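Local coordinates for uncharacterized conserved protein (Methanococcus maripaludis S2, PDB 3C2Q), which catalyses the conversion of ornithine to proline with release of ammonia, using NAD(+) as cofactor, at residues B[11-16]-B[56-61]; B[277-282]-B[287-292]; B[240-245]-B[265-270]. One frame throughout, in Å; residues are numbered along the deposited sequence.

Contact 1: B[11-16]-B[56-61]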
ATOM      1  N   ALA B  11      25.068   8.452  38.470  1.00 37.50           N
ATOM      2  CA  ALA B  11      24.514   7.249  37.832  1.00 37.25           C
ATOM      3  C   ALA B  11      24.986   5.974  38.530  1.00 37.09           C
ATOM      4  O   ALA B  11      26.112   5.905  38.998  1.00 36.03           O
ATOM      5  CB  ALA B  11      24.916   7.204  36.359  1.00 36.61           C
ATOM      6  N   ASN B  12      24.120   4.968  38.577  1.00 37.55           N
ATOM      7  CA  ASN B  12      24.504   3.654  39.061  1.00 38.68           C
ATOM      8  C   ASN B  12      25.200   2.850  37.969  1.00 38.44           C
ATOM      9  O   ASN B  12      24.711   2.766  36.830  1.00 37.16           O
ATOM     10  CB  ASN B  12      23.296   2.906  39.610  1.00 39.25           C
ATOM     11  CG  ASN B  12      22.672   3.610  40.823  1.00 44.87           C
ATOM     12  OD1 ASN B  12      21.528   4.080  40.764  1.00 49.48           O
ATOM     13  ND2 ASN B  12      23.433   3.702  41.927  1.00 47.40           N
ATOM     14  N   LEU B  13      26.344   2.266  38.327  1.00 37.26           N
ATOM     15  CA  LEU B  13      27.152   1.489  37.412  1.00 37.20           C
ATOM     16  C   LEU B  13      27.458   0.124  37.992  1.00 37.67           C
ATOM     17  O   LEU B  13      27.725  -0.010  39.199  1.00 37.85           O
ATOM     18  CB  LEU B  13      28.456   2.218  37.082  1.00 36.94           C
ATOM     19  CG  LEU B  13      28.396   3.698  36.702  1.00 37.29           C
ATOM     20  CD1 LEU B  13      29.784   4.292  36.634  1.00 35.39           C
ATOM     21  CD2 LEU B  13      27.659   3.921  35.395  1.00 35.98           C
ATOM     22  N   LYS B  14      27.413  -0.898  37.144  1.00 37.18           N
ATOM     23  CA  LYS B  14      27.747  -2.269  37.552  1.00 36.79           C
ATOM     24  C   LYS B  14      28.560  -2.879  36.424  1.00 36.16           C
ATOM     25  O   LYS B  14      28.270  -2.594  35.241  1.00 35.89           O
ATOM     26  CB  LYS B  14      26.502  -3.116  37.797  1.00 37.10           C
ATOM     27  CG  LYS B  14      25.545  -2.626  38.889  1.00 41.29           C
ATOM     28  CD  LYS B  14      25.777  -3.288  40.243  1.00 47.72           C
ATOM     29  CE  LYS B  14      26.713  -2.466  41.126  1.00 51.24           C
ATOM     30  NZ  LYS B  14      26.792  -3.005  42.542  1.00 53.75           N
ATOM     31  N   PRO B  15      29.576  -3.711  36.767  1.00 35.32           N
ATOM     32  CA  PRO B  15      30.435  -4.317  35.733  1.00 34.70           C
ATOM     33  C   PRO B  15      29.740  -5.504  35.069  1.00 34.05           C
ATOM     34  O   PRO B  15      28.988  -6.231  35.729  1.00 32.90           O
ATOM     35  CB  PRO B  15      31.662  -4.799  36.531  1.00 34.85           C
ATOM     36  CG  PRO B  15      31.092  -5.139  37.884  1.00 34.31           C
ATOM     37  CD  PRO B  15      29.993  -4.118  38.133  1.00 35.14           C
ATOM     38  N   ALA B  16      29.986  -5.680  33.770  1.00 34.04           N
ATOM     39  CA  ALA B  16      29.453  -6.836  33.030  1.00 34.66           C
ATOM     40  C   ALA B  16      30.094  -8.112  33.590  1.00 35.36           C
ATOM     41  O   ALA B  16      31.306  -8.163  33.756  1.00 35.09           O
ATOM     42  CB  ALA B  16      29.776  -6.713  31.547  1.00 34.28           C
ATOM     43  N   VAL B  56      30.685   3.232  30.810  1.00 29.99           N
ATOM     44  CA  VAL B  56      31.386   4.362  31.432  1.00 31.44           C
ATOM     45  C   VAL B  56      32.833   3.965  31.799  1.00 32.67           C
ATOM     46  O   VAL B  56      33.095   2.831  32.255  1.00 32.61           O
ATOM     47  CB  VAL B  56      30.608   4.850  32.679  1.00 31.27           C
ATOM     48  CG1 VAL B  56      31.269   6.074  33.312  1.00 31.27           C
ATOM     49  CG2 VAL B  56      29.156   5.162  32.309  1.00 32.15           C
ATOM     50  N   TYR B  57      33.748   4.892  31.543  1.00 34.37           N
ATOM     51  CA  TYR B  57      35.160   4.780  31.897  1.00 36.27           C
ATOM     52  C   TYR B  57      35.434   5.921  32.888  1.00 36.38           C
ATOM     53  O   TYR B  57      35.873   6.982  32.487  1.00 35.71           O
ATOM     54  CB  TYR B  57      36.010   4.941  30.646  1.00 36.80           C
ATOM     55  CG  TYR B  57      35.586   4.005  29.529  1.00 38.88           C
ATOM     56  CD1 TYR B  57      35.945   2.659  29.553  1.00 38.86           C
ATOM     57  CD2 TYR B  57      34.808   4.468  28.460  1.00 40.05           C
ATOM     58  CE1 TYR B  57      35.550   1.790  28.534  1.00 40.08           C
ATOM     59  CE2 TYR B  57      34.410   3.600  27.430  1.00 39.65           C
ATOM     60  CZ  TYR B  57      34.784   2.270  27.484  1.00 40.17           C
ATOM     61  OH  TYR B  57      34.407   1.402  26.478  1.00 40.80           O
ATOM     62  N   PRO B  58      35.091   5.724  34.162  1.00 37.49           N
ATOM     63  CA  PRO B  58      35.126   6.880  35.057  1.00 39.38           C
ATOM     64  C   PRO B  58      36.492   7.573  35.129  1.00 40.90           C
ATOM     65  O   PRO B  58      36.542   8.812  35.145  1.00 41.75           O
ATOM     66  CB  PRO B  58      34.688   6.299  36.400  1.00 38.93           C
ATOM     67  CG  PRO B  58      33.914   5.048  36.038  1.00 38.07           C
ATOM     68  CD  PRO B  58      34.648   4.506  34.855  1.00 37.73           C
ATOM     69  N   GLU B  59      37.576   6.787  35.108  1.00 42.63           N
ATOM     70  CA  GLU B  59      38.961   7.297  35.195  1.00 44.06           C
ATOM     71  C   GLU B  59      39.375   8.109  33.980  1.00 44.43           C
ATOM     72  O   GLU B  59      40.290   8.947  34.056  1.00 44.73           O
ATOM     73  CB  GLU B  59      39.949   6.139  35.388  1.00 45.27           C
ATOM     74  CG  GLU B  59      40.383   5.896  36.842  1.00 48.52           C
ATOM     75  CD  GLU B  59      39.539   4.870  37.621  1.00 53.23           C
ATOM     76  OE1 GLU B  59      38.292   4.989  37.593  1.00 55.58           O
ATOM     77  OE2 GLU B  59      40.131   3.960  38.292  1.00 51.97           O
ATOM     78  N   GLU B  60      38.697   7.871  32.854  1.00 43.60           N
ATOM     79  CA  GLU B  60      38.946   8.632  31.638  1.00 43.09           C
ATOM     80  C   GLU B  60      37.959   9.793  31.472  1.00 41.10           C
ATOM     81  O   GLU B  60      38.086  10.587  30.541  1.00 41.57           O
ATOM     82  CB  GLU B  60      38.957   7.692  30.421  1.00 43.27           C
ATOM     83  CG  GLU B  60      39.956   6.546  30.565  1.00 45.13           C
ATOM     84  CD  GLU B  60      39.857   5.484  29.467  1.00 46.71           C
ATOM     85  OE1 GLU B  60      39.815   5.843  28.259  1.00 50.98           O
ATOM     86  OE2 GLU B  60      39.848   4.274  29.817  1.00 50.94           O
ATOM     87  N   LYS B  61      37.012   9.914  32.402  1.00 39.62           N
ATOM     88  CA  LYS B  61      35.903  10.880  32.284  1.00 38.89           C
ATOM     89  C   LYS B  61      35.267  10.833  30.873  1.00 37.91           C
ATOM     90  O   LYS B  61      35.084  11.852  30.202  1.00 36.34           O
ATOM     91  CB  LYS B  61      36.344  12.303  32.649  1.00 39.47           C
ATOM     92  CG  LYS B  61      36.824  12.422  34.092  1.00 40.02           C
ATOM     93  CD  LYS B  61      37.507  13.733  34.341  1.00 43.41           C
ATOM     94  CE  LYS B  61      37.688  13.908  35.848  1.00 45.03           C
ATOM     95  NZ  LYS B  61      37.771  15.351  36.218  1.00 45.99           N
TER
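Leu13 meets Val56 and Pro58 through apolar contacts alone, and no hydrogen bond joins 11-16 to 56-61. The two methyls of the leucine fork divide the work: CD2 of Leu13 touches CG2 of Val56 at 3.6 Å, while Leu13 CD1 lies 4.1 Å from Val56 CG1. The two side chains cross at about a right angle. Leu13 CG stands anti to its own carbonyl carbon (chi1 -47°), which sends the fork over to the valine and also brings CD1 to CG of Pro58, a looser contact of 4.2 Å. With an alanine here, Val56 and Pro58 would probably lose their mate on strand 12-15, leaving a gap over the sheet. The backbone bonds lie elsewhere: Glu60 N to Tyr57 O, at 3.0 Å, and Lys61 N to Pro58 O close the 3-10 turn after strand 53-57, while Asn12 and Lys14 pair with strand 76-79 at Ile79 and Val77. Strand 76-79 therefore runs between the two partners, and Leu13 reaches past it; Val38 packs on Val56 and Pro58 as well. This is apolar packing on one face of a seven-stranded mixed sheet, at its edge strand 12-15 and at the hairpin 53-57/62-66, a unit separate from the parallel Rossmann sheet.

Contact 2: B[277-282]-B[287-292]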
ATOM      1  N   VAL B 277      20.798  12.353   6.194  1.00 20.17           N
ATOM      2  CA  VAL B 277      20.774  11.038   5.569  1.00 19.44           C
ATOM      3  C   VAL B 277      19.489  10.963   4.754  1.00 18.86           C
ATOM      4  O   VAL B 277      18.418  11.264   5.273  1.00 18.61           O
ATOM      5  CB  VAL B 277      20.797   9.904   6.581  1.00 19.34           C
ATOM      6  CG1 VAL B 277      20.614   8.533   5.832  1.00 17.74           C
ATOM      7  CG2 VAL B 277      22.125   9.923   7.386  1.00 19.58           C
ATOM      8  N   ILE B 278      19.613  10.673   3.467  1.00 18.95           N
ATOM      9  CA  ILE B 278      18.447  10.532   2.601  1.00 18.85           C
ATOM     10  C   ILE B 278      18.315   9.062   2.206  1.00 19.24           C
ATOM     11  O   ILE B 278      19.238   8.484   1.624  1.00 18.39           O
ATOM     12  CB  ILE B 278      18.538  11.384   1.324  1.00 19.75           C
ATOM     13  CG1 ILE B 278      18.712  12.860   1.681  1.00 20.03           C
ATOM     14  CG2 ILE B 278      17.246  11.175   0.477  1.00 18.57           C
ATOM     15  CD1 ILE B 278      18.914  13.804   0.500  1.00 21.33           C
HETATM   16  N   MSE B 279      17.178   8.461   2.544  1.00 18.49           N
HETATM   17  CA  MSE B 279      16.961   7.034   2.324  1.00 20.46           C
HETATM   18  C   MSE B 279      16.037   6.908   1.133  1.00 18.80           C
HETATM   19  O   MSE B 279      14.976   7.543   1.136  1.00 16.65           O
HETATM   20  CB  MSE B 279      16.278   6.411   3.542  1.00 20.07           C
HETATM   21  CG  MSE B 279      17.126   6.505   4.800  1.00 23.27           C
HETATM   22 SE   MSE B 279      15.924   6.456   6.359  1.00 31.64          SE
HETATM   23  CE  MSE B 279      17.415   6.386   7.678  1.00 26.19           C
ATOM     24  N   LEU B 280      16.439   6.123   0.117  1.00 17.46           N
ATOM     25  CA  LEU B 280      15.715   6.088  -1.167  1.00 17.61           C
ATOM     26  C   LEU B 280      15.268   4.662  -1.508  1.00 17.51           C
ATOM     27  O   LEU B 280      16.088   3.824  -1.891  1.00 16.43           O
ATOM     28  CB  LEU B 280      16.600   6.613  -2.312  1.00 18.39           C
ATOM     29  CG  LEU B 280      17.188   8.033  -2.193  1.00 19.10           C
ATOM     30  CD1 LEU B 280      18.299   8.325  -3.215  1.00 21.09           C
ATOM     31  CD2 LEU B 280      16.014   8.996  -2.363  1.00 17.75           C
ATOM     32  N   SER B 281      13.971   4.388  -1.342  1.00 17.12           N
ATOM     33  CA  SER B 281      13.393   3.116  -1.790  1.00 18.31           C
ATOM     34  C   SER B 281      14.102   1.849  -1.273  1.00 19.03           C
ATOM     35  O   SER B 281      14.516   0.974  -2.062  1.00 19.21           O
ATOM     36  CB  SER B 281      13.361   3.091  -3.332  1.00 19.09           C
ATOM     37  OG  SER B 281      12.401   2.153  -3.743  1.00 25.44           O
ATOM     38  N   THR B 282      14.220   1.724   0.048  1.00 17.63           N
ATOM     39  CA  THR B 282      14.798   0.532   0.614  1.00 18.34           C
ATOM     40  C   THR B 282      14.328   0.394   2.048  1.00 18.09           C
ATOM     41  O   THR B 282      14.682   1.189   2.895  1.00 19.37           O
ATOM     42  CB  THR B 282      16.364   0.476   0.536  1.00 18.36           C
ATOM     43  OG1 THR B 282      16.812  -0.641   1.315  1.00 21.35           O
ATOM     44  CG2 THR B 282      17.037   1.773   1.012  1.00 18.01           C
ATOM     45  N   VAL B 287      15.672   1.108   7.672  1.00 18.56           N
ATOM     46  CA  VAL B 287      15.558   0.658   9.077  1.00 20.08           C
ATOM     47  C   VAL B 287      16.939   0.339   9.665  1.00 19.61           C
ATOM     48  O   VAL B 287      17.233   0.715  10.813  1.00 19.24           O
ATOM     49  CB  VAL B 287      14.606  -0.553   9.205  1.00 20.27           C
ATOM     50  CG1 VAL B 287      14.631  -1.114  10.656  1.00 22.87           C
ATOM     51  CG2 VAL B 287      13.160  -0.120   8.822  1.00 21.04           C
ATOM     52  N   ALA B 288      17.780  -0.362   8.897  1.00 19.47           N
ATOM     53  CA  ALA B 288      19.136  -0.694   9.384  1.00 19.81           C
ATOM     54  C   ALA B 288      19.891   0.587   9.709  1.00 20.26           C
ATOM     55  O   ALA B 288      20.543   0.677  10.738  1.00 21.15           O
ATOM     56  CB  ALA B 288      19.901  -1.502   8.339  1.00 19.25           C
ATOM     57  N   THR B 289      19.800   1.592   8.834  1.00 20.00           N
ATOM     58  CA  THR B 289      20.541   2.848   9.042  1.00 20.23           C
ATOM     59  C   THR B 289      19.914   3.693  10.146  1.00 19.95           C
ATOM     60  O   THR B 289      20.613   4.237  11.001  1.00 18.99           O
ATOM     61  CB  THR B 289      20.692   3.650   7.717  1.00 20.73           C
ATOM     62  OG1 THR B 289      21.300   2.783   6.757  1.00 21.31           O
ATOM     63  CG2 THR B 289      21.593   4.846   7.914  1.00 21.32           C
ATOM     64  N   GLY B 290      18.591   3.806  10.151  1.00 19.23           N
ATOM     65  CA  GLY B 290      17.945   4.552  11.202  1.00 19.61           C
ATOM     66  C   GLY B 290      18.292   4.000  12.587  1.00 20.60           C
ATOM     67  O   GLY B 290      18.482   4.766  13.551  1.00 19.75           O
ATOM     68  N   ASN B 291      18.367   2.673  12.686  1.00 20.51           N
ATOM     69  CA  ASN B 291      18.728   2.002  13.956  1.00 21.56           C
ATOM     70  C   ASN B 291      20.117   2.425  14.472  1.00 22.02           C
ATOM     71  O   ASN B 291      20.389   2.346  15.678  1.00 23.00           O
ATOM     72  CB  ASN B 291      18.730   0.499  13.764  1.00 22.22           C
ATOM     73  CG  ASN B 291      17.317  -0.121  13.709  1.00 26.92           C
ATOM     74  OD1 ASN B 291      16.253   0.546  13.936  1.00 28.36           O
ATOM     75  ND2 ASN B 291      17.298  -1.432  13.411  1.00 26.85           N
ATOM     76  N   LEU B 292      20.974   2.898  13.562  1.00 21.19           N
ATOM     77  CA  LEU B 292      22.355   3.277  13.864  1.00 22.19           C
ATOM     78  C   LEU B 292      22.548   4.761  14.073  1.00 22.77           C
ATOM     79  O   LEU B 292      23.645   5.194  14.435  1.00 23.95           O
ATOM     80  CB  LEU B 292      23.280   2.860  12.712  1.00 21.99           C
ATOM     81  CG  LEU B 292      23.268   1.381  12.389  1.00 21.19           C
ATOM     82  CD1 LEU B 292      24.119   1.106  11.152  1.00 18.09           C
ATOM     83  CD2 LEU B 292      23.750   0.570  13.627  1.00 20.99           C
TER
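Met279, a selenomethionine here, extends from strand 276-280 to the backbone of helix 283-292 and ends against Thr289 and Gly290. Its CG is anti to the carbonyl carbon, and the chain beyond stays extended (chi3 174°) and delivers the terminal methyl to the helix. CE of Met279 lies 3.8 Å from N of Gly290 and 4.0 Å from CA of the same residue, with CB of Thr289 a little farther off. Because Gly290 has no side chain, the methyl rests directly on the main chain of the helix.

Thr289 faces the strand with its carbon side. Its chi1 of -55° puts OG1 beside the backbone N, where it hydrogen-bonds the carbonyl O of His285 one turn earlier; the hydroxyl is thus satisfied inside the helix, and CG2 is left to face Val277. The gap between CG2 of Thr289 and CG1 of Val277 is 4.3 Å, a light contact. The link is wholly van der Waals, and all four touching residues are buried.

Thr282, at the strand's exit, is the N-cap of the helix: its OG1 accepts from His285 N. By similarity Thr282 and His285 belong to the NAD(+) site.

Strand and helix run nearly antiparallel (160°), their axes 10.1 Å apart, as the first half of a beta-alpha-beta unit of the Rossmann fold that finishes in strand 298-303. That strand and 138-142 flank strand 276-280 in the parallel sheet, helix 260-271 packs on Thr289, and Ile247 and Arg248 of the second subunit lie against Ala288 and Val287.

Contact 3: B[240-245]-B[265-270]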
ATOM      1  N   PRO B 240      33.160   7.274  -0.366  1.00 27.02           N
ATOM      2  CA  PRO B 240      33.133   5.931   0.188  1.00 27.05           C
ATOM      3  C   PRO B 240      31.729   5.321   0.080  1.00 26.51           C
ATOM      4  O   PRO B 240      30.734   6.045   0.129  1.00 26.03           O
ATOM      5  CB  PRO B 240      33.465   6.155   1.666  1.00 26.62           C
ATOM      6  CG  PRO B 240      33.015   7.503   1.943  1.00 28.21           C
ATOM      7  CD  PRO B 240      33.300   8.298   0.685  1.00 27.16           C
ATOM      8  N   TYR B 241      31.672   4.015  -0.093  1.00 26.55           N
ATOM      9  CA  TYR B 241      30.395   3.315  -0.079  1.00 26.58           C
ATOM     10  C   TYR B 241      30.534   2.068   0.756  1.00 26.94           C
ATOM     11  O   TYR B 241      31.660   1.567   0.984  1.00 27.35           O
ATOM     12  CB  TYR B 241      29.898   2.993  -1.495  1.00 26.44           C
ATOM     13  CG  TYR B 241      30.913   2.303  -2.389  1.00 25.98           C
ATOM     14  CD1 TYR B 241      31.064   0.927  -2.358  1.00 23.85           C
ATOM     15  CD2 TYR B 241      31.694   3.040  -3.294  1.00 26.50           C
ATOM     16  CE1 TYR B 241      31.990   0.282  -3.171  1.00 26.49           C
ATOM     17  CE2 TYR B 241      32.614   2.407  -4.122  1.00 26.73           C
ATOM     18  CZ  TYR B 241      32.766   1.030  -4.042  1.00 26.84           C
ATOM     19  OH  TYR B 241      33.664   0.388  -4.847  1.00 26.97           O
ATOM     20  N   VAL B 242      29.403   1.567   1.234  1.00 25.11           N
ATOM     21  CA  VAL B 242      29.393   0.336   1.973  1.00 24.83           C
ATOM     22  C   VAL B 242      28.315  -0.501   1.317  1.00 24.33           C
ATOM     23  O   VAL B 242      27.159  -0.077   1.289  1.00 24.58           O
ATOM     24  CB  VAL B 242      29.054   0.587   3.477  1.00 25.46           C
ATOM     25  CG1 VAL B 242      28.988  -0.718   4.245  1.00 25.39           C
ATOM     26  CG2 VAL B 242      30.041   1.562   4.131  1.00 26.04           C
ATOM     27  N   LEU B 243      28.683  -1.648   0.758  1.00 23.06           N
ATOM     28  CA  LEU B 243      27.717  -2.537   0.155  1.00 23.07           C
ATOM     29  C   LEU B 243      27.559  -3.734   1.073  1.00 23.43           C
ATOM     30  O   LEU B 243      28.500  -4.537   1.234  1.00 23.45           O
ATOM     31  CB  LEU B 243      28.169  -2.986  -1.251  1.00 22.24           C
ATOM     32  CG  LEU B 243      28.434  -1.896  -2.294  1.00 21.53           C
ATOM     33  CD1 LEU B 243      28.845  -2.576  -3.614  1.00 20.47           C
ATOM     34  CD2 LEU B 243      27.211  -0.968  -2.470  1.00 18.30           C
ATOM     35  N   ALA B 244      26.383  -3.853   1.694  1.00 22.16           N
ATOM     36  CA  ALA B 244      26.121  -4.942   2.628  1.00 21.53           C
ATOM     37  C   ALA B 244      25.555  -6.125   1.868  1.00 21.69           C
ATOM     38  O   ALA B 244      24.607  -5.967   1.103  1.00 22.31           O
ATOM     39  CB  ALA B 244      25.156  -4.483   3.719  1.00 21.97           C
ATOM     40  N   GLY B 245      26.159  -7.298   2.056  1.00 20.82           N
ATOM     41  CA  GLY B 245      25.659  -8.543   1.475  1.00 21.54           C
ATOM     42  C   GLY B 245      24.340  -8.962   2.105  1.00 22.70           C
ATOM     43  O   GLY B 245      24.031  -8.562   3.231  1.00 22.67           O
ATOM     44  N   ASP B 265      28.683  -2.372  11.518  1.00 22.86           N
ATOM     45  CA  ASP B 265      29.675  -1.532  12.214  1.00 23.44           C
ATOM     46  C   ASP B 265      30.256  -0.458  11.307  1.00 23.33           C
ATOM     47  O   ASP B 265      30.385   0.693  11.710  1.00 23.54           O
ATOM     48  CB  ASP B 265      30.794  -2.415  12.810  1.00 24.56           C
ATOM     49  CG  ASP B 265      30.294  -3.300  13.948  1.00 26.47           C
ATOM     50  OD1 ASP B 265      29.203  -3.021  14.500  1.00 29.31           O
ATOM     51  OD2 ASP B 265      30.979  -4.299  14.267  1.00 31.59           O
ATOM     52  N   LYS B 266      30.563  -0.836  10.066  1.00 22.83           N
ATOM     53  CA  LYS B 266      31.059   0.109   9.064  1.00 23.92           C
ATOM     54  C   LYS B 266      30.007   1.168   8.689  1.00 23.19           C
ATOM     55  O   LYS B 266      30.320   2.342   8.541  1.00 22.17           O
ATOM     56  CB  LYS B 266      31.554  -0.632   7.816  1.00 23.17           C
ATOM     57  CG  LYS B 266      32.403   0.276   6.894  1.00 29.59           C
ATOM     58  CD  LYS B 266      33.321  -0.547   6.010  1.00 35.34           C
ATOM     59  CE  LYS B 266      34.381   0.334   5.318  1.00 38.26           C
ATOM     60  NZ  LYS B 266      34.939  -0.456   4.165  1.00 40.64           N
HETATM   61  N   MSE B 267      28.746   0.741   8.554  1.00 23.46           N
HETATM   62  CA  MSE B 267      27.644   1.676   8.307  1.00 24.68           C
HETATM   63  C   MSE B 267      27.489   2.680   9.430  1.00 23.02           C
HETATM   64  O   MSE B 267      27.262   3.873   9.193  1.00 22.56           O
HETATM   65  CB  MSE B 267      26.334   0.889   8.130  1.00 23.30           C
HETATM   66  CG  MSE B 267      26.298   0.116   6.823  1.00 24.38           C
HETATM   67 SE   MSE B 267      24.751  -1.133   6.775  1.00 33.77          SE
HETATM   68  CE  MSE B 267      23.322   0.226   6.802  1.00 27.50           C
ATOM     69  N   ARG B 268      27.613   2.204  10.667  1.00 22.56           N
ATOM     70  CA  ARG B 268      27.443   3.102  11.807  1.00 22.55           C
ATOM     71  C   ARG B 268      28.468   4.230  11.806  1.00 22.84           C
ATOM     72  O   ARG B 268      28.115   5.394  11.933  1.00 22.95           O
ATOM     73  CB  ARG B 268      27.500   2.332  13.127  1.00 21.72           C
ATOM     74  CG  ARG B 268      27.298   3.234  14.340  1.00 23.48           C
ATOM     75  CD  ARG B 268      27.230   2.443  15.644  1.00 23.91           C
ATOM     76  NE  ARG B 268      27.003   3.314  16.807  1.00 24.71           N
ATOM     77  CZ  ARG B 268      27.230   2.934  18.069  1.00 26.87           C
ATOM     78  NH1 ARG B 268      27.704   1.717  18.333  1.00 23.76           N
ATOM     79  NH2 ARG B 268      27.001   3.774  19.061  1.00 27.36           N
ATOM     80  N   THR B 269      29.736   3.886  11.637  1.00 23.82           N
ATOM     81  CA  THR B 269      30.795   4.890  11.661  1.00 25.56           C
ATOM     82  C   THR B 269      30.679   5.812  10.448  1.00 26.16           C
ATOM     83  O   THR B 269      30.983   7.003  10.535  1.00 26.85           O
ATOM     84  CB  THR B 269      32.188   4.220  11.724  1.00 25.70           C
ATOM     85  OG1 THR B 269      32.412   3.507  10.521  1.00 28.76           O
ATOM     86  CG2 THR B 269      32.265   3.228  12.849  1.00 25.99           C
ATOM     87  N   THR B 270      30.183   5.274   9.334  1.00 26.52           N
ATOM     88  CA  THR B 270      29.960   6.072   8.114  1.00 27.20           C
ATOM     89  C   THR B 270      28.872   7.145   8.275  1.00 27.44           C
ATOM     90  O   THR B 270      29.048   8.258   7.817  1.00 27.86           O
ATOM     91  CB  THR B 270      29.670   5.167   6.883  1.00 27.05           C
ATOM     92  OG1 THR B 270      30.716   4.199   6.728  1.00 29.19           O
ATOM     93  CG2 THR B 270      29.612   5.968   5.610  1.00 28.07           C
TER
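Val242 points its two methyls at three residues of helix 260-271. CG1, anti to the backbone N (chi1 178°), meets CG of Met267 at 3.8 Å; CG2, on the other branch, meets Lys266 CG at 3.9 Å and Thr270 OG1 at 3.8 Å. The valine thus sits against successive turns of the helix, and the Val242 and Thr270 side chains pass alongside each other, pointing opposite ways.

Thr270 shows Val242 a hydroxyl that is already engaged. OG1 donates to O of Lys266 at 2.6 Å, coming from above the carbonyl plane. The same oxygen also accepts the helical bond from Thr270 N and a longer one, 3.1 Å, from OG1 of Thr269, so three donors grip one carbonyl.

In the Rossmann fold this is the edge of the parallel sheet: 241-244 is an outermost strand within this chain, bonded to 166-170, and helix 260-271 runs back along it at 151° with the axes 9.1 Å apart, on the crossover that leads to strand 276-280.

Lys266 touches the valine with CG alone, and the rest of its extended chain runs on at the exposed border of the contact. Met267, a selenomethionine, follows a different course: after an extended start it bends at chi3 (65°), which carries CE away from Val242 to side chains of helix 283-292, among them His285, an NAD(+)-site residue by similarity. Ile247 of the second subunit packs on Met267 and on Ala244.

Along the chain contact 1 closes first, contact 3 follows and contact 2 comes last. Contact 1 belongs to the mixed sheet of the N-terminal part, its centre about 32 Å from that of contact 2 and 29 Å from that of contact 3, without touching either. Contacts 2 and 3 share the parallel Rossmann sheet, with centres about 12 Å apart, and meet where Met267 and Arg268 of helix 260-271 pack on Ala288, Thr289 and Leu292 of helix 283-292. Both also reach the second subunit, so this pair of helices lies beside a subunit interface as well as the predicted NAD(+) site. Asp265 and Arg268 bind residues of the N-terminal part, so helix 260-271 joins the two domains.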